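Aminofutalosine deaminase (Helicobacter pylori, PDB 7LKK) deaminates aminofutalosine, a hydrolytic step of the menaquinone pathway, at a metal-dependent active site that holds an iron(III) ion in this inhibitor complex. Local coordinates at residues F390-K395 with L403-H408; R315-G320 with L353-K358. All coordinates share one frame; numbering follows the deposited sequence.

Contact 1 of 2, residues F390-K395 with L403-H408; sequences FGFNEK and LQFLLH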
loop_
_atom_site.group_PDB
_atom_site.type_symbol
_atom_site.label_atom_id
_atom_site.label_comp_id
_atom_site.label_asym_id
_atom_site.label_seq_id
_atom_site.Cartn_x
_atom_site.Cartn_y
_atom_site.Cartn_z
ATOM N N PHE A 390 -11.379 10.863 14.177
ATOM C CA PHE A 390 -11.428 10.758 12.724
ATOM C C PHE A 390 -12.883 10.687 12.285
ATOM O O PHE A 390 -13.635 9.837 12.769
ATOM C CB PHE A 390 -10.678 9.517 12.225
ATOM C CG PHE A 390 -9.179 9.621 12.326
ATOM C CD1 PHE A 390 -8.530 9.349 13.519
ATOM C CD2 PHE A 390 -8.422 9.973 11.221
ATOM C CE1 PHE A 390 -7.152 9.437 13.613
ATOM C CE2 PHE A 390 -7.043 10.061 11.305
ATOM C CZ PHE A 390 -6.408 9.793 12.503
ATOM N N GLY A 391 -13.270 11.557 11.358
ATOM C CA GLY A 391 -14.647 11.635 10.892
ATOM C C GLY A 391 -14.837 10.893 9.582
ATOM O O GLY A 391 -13.957 10.893 8.719
ATOM N N PHE A 392 -16.000 10.258 9.443
ATOM C CA PHE A 392 -16.340 9.489 8.257
ATOM C C PHE A 392 -17.763 9.821 7.825
ATOM O O PHE A 392 -18.487 10.559 8.499
ATOM C CB PHE A 392 -16.187 7.982 8.507
ATOM C CG PHE A 392 -14.806 7.579 8.945
ATOM C CD1 PHE A 392 -13.786 7.437 8.018
ATOM C CD2 PHE A 392 -14.526 7.352 10.282
ATOM C CE1 PHE A 392 -12.514 7.073 8.417
ATOM C CE2 PHE A 392 -13.254 6.986 10.688
ATOM C CZ PHE A 392 -12.248 6.846 9.752
ATOM N N ASN A 393 -18.163 9.266 6.681
ATOM C CA ASN A 393 -19.487 9.492 6.116
ATOM C C ASN A 393 -20.489 8.405 6.487
ATOM O O ASN A 393 -21.654 8.492 6.084
ATOM C CB ASN A 393 -19.398 9.610 4.591
ATOM C CG ASN A 393 -18.351 10.612 4.143
ATOM O OD1 ASN A 393 -18.397 11.783 4.518
ATOM N ND2 ASN A 393 -17.405 10.155 3.330
ATOM N N GLU A 394 -20.067 7.386 7.229
ATOM C CA GLU A 394 -20.952 6.303 7.627
ATOM C C GLU A 394 -20.475 5.754 8.963
ATOM O O GLU A 394 -19.363 6.038 9.413
ATOM C CB GLU A 394 -20.998 5.197 6.568
ATOM N N LYS A 395 -21.336 4.968 9.601
ATOM C CA LYS A 395 -21.012 4.306 10.857
ATOM C C LYS A 395 -20.637 2.860 10.557
ATOM O O LYS A 395 -21.427 2.123 9.957
ATOM C CB LYS A 395 -22.188 4.370 11.833
ATOM C CG LYS A 395 -21.847 3.940 13.253
ATOM C CD LYS A 395 -23.095 3.837 14.124
ATOM C CE LYS A 395 -23.868 5.148 14.154
ATOM N NZ LYS A 395 -25.002 5.104 15.121
ATOM N N LEU A 403 -10.975 -2.467 10.945
ATOM C CA LEU A 403 -10.456 -2.610 9.587
ATOM C C LEU A 403 -10.897 -1.451 8.699
ATOM O O LEU A 403 -10.082 -0.873 7.971
ATOM C CB LEU A 403 -10.897 -3.947 8.994
ATOM C CG LEU A 403 -10.612 -4.144 7.501
ATOM C CD1 LEU A 403 -9.123 -4.031 7.206
ATOM C CD2 LEU A 403 -11.157 -5.480 7.021
ATOM N N GLN A 404 -12.186 -1.094 8.744
ATOM C CA GLN A 404 -12.672 0.018 7.929
ATOM C C GLN A 404 -11.993 1.324 8.322
ATOM O O GLN A 404 -11.719 2.171 7.463
ATOM C CB GLN A 404 -14.191 0.150 8.051
ATOM C CG GLN A 404 -14.974 -1.067 7.578
ATOM C CD GLN A 404 -14.985 -1.221 6.072
ATOM O OE1 GLN A 404 -14.666 -0.287 5.334
ATOM N NE2 GLN A 404 -15.358 -2.406 5.606
ATOM N N PHE A 405 -11.727 1.510 9.617
ATOM C CA PHE A 405 -10.981 2.684 10.058
ATOM C C PHE A 405 -9.599 2.728 9.413
ATOM O O PHE A 405 -9.194 3.756 8.861
ATOM C CB PHE A 405 -10.856 2.690 11.583
ATOM C CG PHE A 405 -9.863 3.692 12.102
ATOM C CD1 PHE A 405 -10.229 5.015 12.286
ATOM C CD2 PHE A 405 -8.561 3.316 12.393
ATOM C CE1 PHE A 405 -9.317 5.942 12.757
ATOM C CE2 PHE A 405 -7.647 4.239 12.865
ATOM C CZ PHE A 405 -8.026 5.552 13.046
ATOM N N LEU A 406 -8.857 1.620 9.488
ATOM C CA LEU A 406 -7.517 1.583 8.910
ATOM C C LEU A 406 -7.547 1.809 7.405
ATOM O O LEU A 406 -6.611 2.389 6.843
ATOM C CB LEU A 406 -6.842 0.248 9.231
ATOM C CG LEU A 406 -6.455 0.020 10.695
ATOM C CD1 LEU A 406 -5.850 -1.364 10.885
ATOM C CD2 LEU A 406 -5.495 1.099 11.175
ATOM N N LEU A 407 -8.609 1.360 6.735
ATOM C CA LEU A 407 -8.691 1.506 5.287
ATOM C C LEU A 407 -9.018 2.938 4.878
ATOM O O LEU A 407 -8.510 3.425 3.862
ATOM C CB LEU A 407 -9.735 0.543 4.719
ATOM C CG LEU A 407 -9.385 -0.945 4.757
ATOM C CD1 LEU A 407 -10.542 -1.777 4.220
ATOM C CD2 LEU A 407 -8.113 -1.224 3.973
ATOM N N HIS A 408 -9.856 3.631 5.652
ATOM C CA HIS A 408 -10.391 4.914 5.223
ATOM C C HIS A 408 -9.820 6.121 5.957
ATOM O O HIS A 408 -9.974 7.242 5.463
ATOM C CB HIS A 408 -11.921 4.917 5.359
ATOM C CG HIS A 408 -12.594 3.850 4.553
ATOM N ND1 HIS A 408 -12.548 3.818 3.176
ATOM C CD2 HIS A 408 -13.315 2.767 4.930
ATOM C CE1 HIS A 408 -13.217 2.765 2.738
ATOM N NE2 HIS A 408 -13.693 2.111 3.783
#
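Phe405, on the helix 401-408, brings neighbouring atoms of its ring against two aromatic side chains from the end of the strand 387-391 and the loop that follows: CE1 and CZ against Phe390, CD1 against Phe392. Toward Phe390 it makes an edge-to-face (T-shaped) pair: the ring planes stand 86° apart and the centroids are 5.2 Å from each other. CE1 and CZ lie over the CG-CD1-CE1 side of one Phe390 face, with Phe405 CE1 3.6 Å from Phe390 CD1. Phe405 can extend this far because its CG lies anti to the backbone N (chi1 168°), which swings the ring off the helix toward the strand.

The fold is that of the metallo-dependent hydrolases, a TIM barrel with a smaller beta domain. Here the strand 387-391 pairs antiparallel with the long strand 69-80, which carries the metal ligand His79 near its other end; the contact itself lies away from that site. Val70 and Leu72 also touch Phe405, and flat apolar rings suit this buried side of the contact, formed by Phe390 and Phe405, while Phe392 is nearer the surface.

Phe392 meets the helix at two points. Its CZ comes 3.7 Å from Phe405 CD1, the two side chains crossing at about a right angle, while its CE1 abuts the last turn, 3.8 Å from His408 CB, with the His408 carbonyl carbon at the edge of the Phe392 ring, near its plane. His408 thus offers its aliphatic CB and backbone here, and turns its imidazole back along the helix: NE2 makes a weak hydrogen bond to Gln404 OE1, 3.0 Å long and bent to 131°. That polar group suits a partly exposed position, where Ile334 of the second subunit packs on His408.

Contact 2 of 2, residues R315-G320 with L353-K358; sequences RVREAG and LLELAK
Arg317, on the helix 313-318, reaches across to Glu355 on the helix 353-364, where the nearest CA atoms of the two segments, those of Arg317 and Leu356, are 12.5 Å apart. The result is a surface salt bridge between two helices of the amidohydrolase chain, away from the metal and inhibitor site. From CB, which points toward the other helix, the chain runs out with CG anti to the backbone N; CB, CG and CD serve as a spacer and touch nothing on 353-358. A bend at chi3 (64°) then turns NE and CZ, and of the guanidinium nitrogens it is NH1 that arrives at the carboxylate. It lies 3.1 Å from Glu355 OE2, in a salt bridge whose hydrogen bond is weak, its N-H...O angle only 124°. OE2 sits at the guanidinium edge, in its plane, and the two flat groups are nearly coplanar, 19° apart. Glu355 reaches across with an extended chain, so two long, flexible charged residues suit helices too far apart for short side chains to meet. The attraction is probably mainly electrostatic, and since both side chains also touch a crystal neighbour, their exact placement may owe something to the lattice.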
loop_
_atom_site.group_PDB
_atom_site.type_symbol
_atom_site.label_atom_id
_atom_site.label_comp_id
_atom_site.label_asym_id
_atom_site.label_seq_id
_atom_site.Cartn_x
_atom_site.Cartn_y
_atom_site.Cartn_z
ATOM N N ARG A 315 6.359 -16.160 13.153
ATOM C CA ARG A 315 7.595 -16.377 13.898
ATOM C C ARG A 315 7.663 -15.482 15.126
ATOM O O ARG A 315 8.089 -15.920 16.202
ATOM C CB ARG A 315 8.796 -16.132 12.987
ATOM C CG ARG A 315 10.114 -16.633 13.540
ATOM C CD ARG A 315 11.250 -16.215 12.632
ATOM N NE ARG A 315 11.506 -17.207 11.596
ATOM C CZ ARG A 315 12.329 -17.017 10.571
ATOM N NH1 ARG A 315 12.972 -15.864 10.442
ATOM N NH2 ARG A 315 12.505 -17.976 9.673
ATOM N N VAL A 316 7.260 -14.217 14.982
ATOM C CA VAL A 316 7.255 -13.300 16.117
ATOM C C VAL A 316 6.334 -13.821 17.212
ATOM O O VAL A 316 6.667 -13.776 18.404
ATOM C CB VAL A 316 6.846 -11.888 15.656
ATOM C CG1 VAL A 316 6.542 -10.999 16.852
ATOM C CG2 VAL A 316 7.941 -11.274 14.786
ATOM N N ARG A 317 5.164 -14.329 16.824
ATOM C CA ARG A 317 4.238 -14.902 17.793
ATOM C C ARG A 317 4.818 -16.153 18.440
ATOM O O ARG A 317 4.693 -16.345 19.655
ATOM C CB ARG A 317 2.908 -15.212 17.103
ATOM C CG ARG A 317 1.807 -15.700 18.023
ATOM C CD ARG A 317 0.459 -15.640 17.315
ATOM N NE ARG A 317 0.401 -16.537 16.164
ATOM C CZ ARG A 317 -0.469 -16.417 15.165
ATOM N NH1 ARG A 317 -1.355 -15.430 15.166
ATOM N NH2 ARG A 317 -0.450 -17.283 14.160
ATOM N N GLU A 318 5.465 -17.010 17.644
ATOM C CA GLU A 318 6.065 -18.228 18.185
ATOM C C GLU A 318 7.149 -17.922 19.211
ATOM O O GLU A 318 7.354 -18.702 20.149
ATOM C CB GLU A 318 6.626 -19.079 17.045
ATOM C CG GLU A 318 5.550 -19.638 16.123
ATOM C CD GLU A 318 6.081 -20.011 14.754
ATOM O OE1 GLU A 318 7.317 -20.006 14.569
ATOM O OE2 GLU A 318 5.258 -20.314 13.860
ATOM N N ALA A 319 7.853 -16.802 19.055
ATOM C CA ALA A 319 8.871 -16.396 20.017
ATOM C C ALA A 319 8.290 -15.749 21.265
ATOM O O ALA A 319 9.047 -15.440 22.194
ATOM C CB ALA A 319 9.862 -15.434 19.360
ATOM N N GLY A 320 6.977 -15.539 21.315
ATOM C CA GLY A 320 6.371 -14.905 22.466
ATOM C C GLY A 320 6.525 -13.404 22.504
ATOM O O GLY A 320 6.569 -12.820 23.591
ATOM N N LEU A 353 -7.403 -10.914 7.598
ATOM C CA LEU A 353 -7.349 -9.455 7.609
ATOM C C LEU A 353 -7.936 -8.872 8.890
ATOM O O LEU A 353 -7.384 -7.918 9.452
ATOM C CB LEU A 353 -8.074 -8.905 6.381
ATOM C CG LEU A 353 -7.995 -7.401 6.129
ATOM C CD1 LEU A 353 -6.556 -6.912 6.200
ATOM C CD2 LEU A 353 -8.613 -7.068 4.777
ATOM N N LEU A 354 -9.052 -9.425 9.368
ATOM C CA LEU A 354 -9.643 -8.906 10.598
ATOM C C LEU A 354 -8.706 -9.109 11.783
ATOM O O LEU A 354 -8.580 -8.230 12.644
ATOM C CB LEU A 354 -10.999 -9.563 10.852
ATOM C CG LEU A 354 -12.107 -9.106 9.898
ATOM C CD1 LEU A 354 -13.387 -9.895 10.122
ATOM C CD2 LEU A 354 -12.356 -7.610 10.038
ATOM N N GLU A 355 -8.027 -10.257 11.834
ATOM C CA GLU A 355 -7.044 -10.486 12.887
ATOM C C GLU A 355 -5.849 -9.553 12.736
ATOM O O GLU A 355 -5.340 -9.020 13.730
ATOM C CB GLU A 355 -6.594 -11.946 12.869
ATOM C CG GLU A 355 -5.700 -12.340 14.032
ATOM C CD GLU A 355 -5.094 -13.720 13.858
ATOM O OE1 GLU A 355 -5.620 -14.507 13.042
ATOM O OE2 GLU A 355 -4.087 -14.014 14.537
ATOM N N LEU A 356 -5.397 -9.336 11.498
ATOM C CA LEU A 356 -4.245 -8.474 11.261
ATOM C C LEU A 356 -4.564 -7.014 11.559
ATOM O O LEU A 356 -3.674 -6.257 11.964
ATOM C CB LEU A 356 -3.771 -8.633 9.814
ATOM C CG LEU A 356 -2.467 -7.950 9.398
ATOM C CD1 LEU A 356 -1.310 -8.472 10.226
ATOM C CD2 LEU A 356 -2.207 -8.162 7.916
ATOM N N ALA A 357 -5.823 -6.605 11.379
ATOM C CA ALA A 357 -6.202 -5.225 11.665
ATOM C C ALA A 357 -6.057 -4.911 13.150
ATOM O O ALA A 357 -5.697 -3.788 13.524
ATOM C CB ALA A 357 -7.631 -4.963 11.191
ATOM N N LYS A 358 -6.348 -5.888 14.013
ATOM C CA LYS A 358 -6.149 -5.687 15.445
ATOM C C LYS A 358 -4.670 -5.532 15.775
ATOM O O LYS A 358 -4.293 -4.675 16.583
ATOM C CB LYS A 358 -6.740 -6.855 16.232
ATOM C CG LYS A 358 -8.237 -7.051 16.062
ATOM C CD LYS A 358 -8.702 -8.286 16.822
ATOM C CE LYS A 358 -10.186 -8.547 16.609
ATOM N NZ LYS A 358 -10.606 -9.857 17.184
#

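The helix 353-364 links the two contacts: one side of it sends Glu355 outward in contact 2, while Leu353, Leu354 and Ala357 pack on Leu403 and Leu406 of the helix 401-408, which belongs to contact 1. Leu403 CD1 lies 3.7 Å from Leu353 CG. The contact centres are 23 Å apart. Contact 1 is partly buried and relies on aromatic and aliphatic surfaces between a strand end and a helix; contact 2 lies at the surface, joins two helices by charge and buries about a quarter as much area, 48 against 198 Å². Both also touch the second subunit: Leu403, Gln404, Leu407 and His408 in contact 1, and Leu353, Leu354 and Leu356 in contact 2.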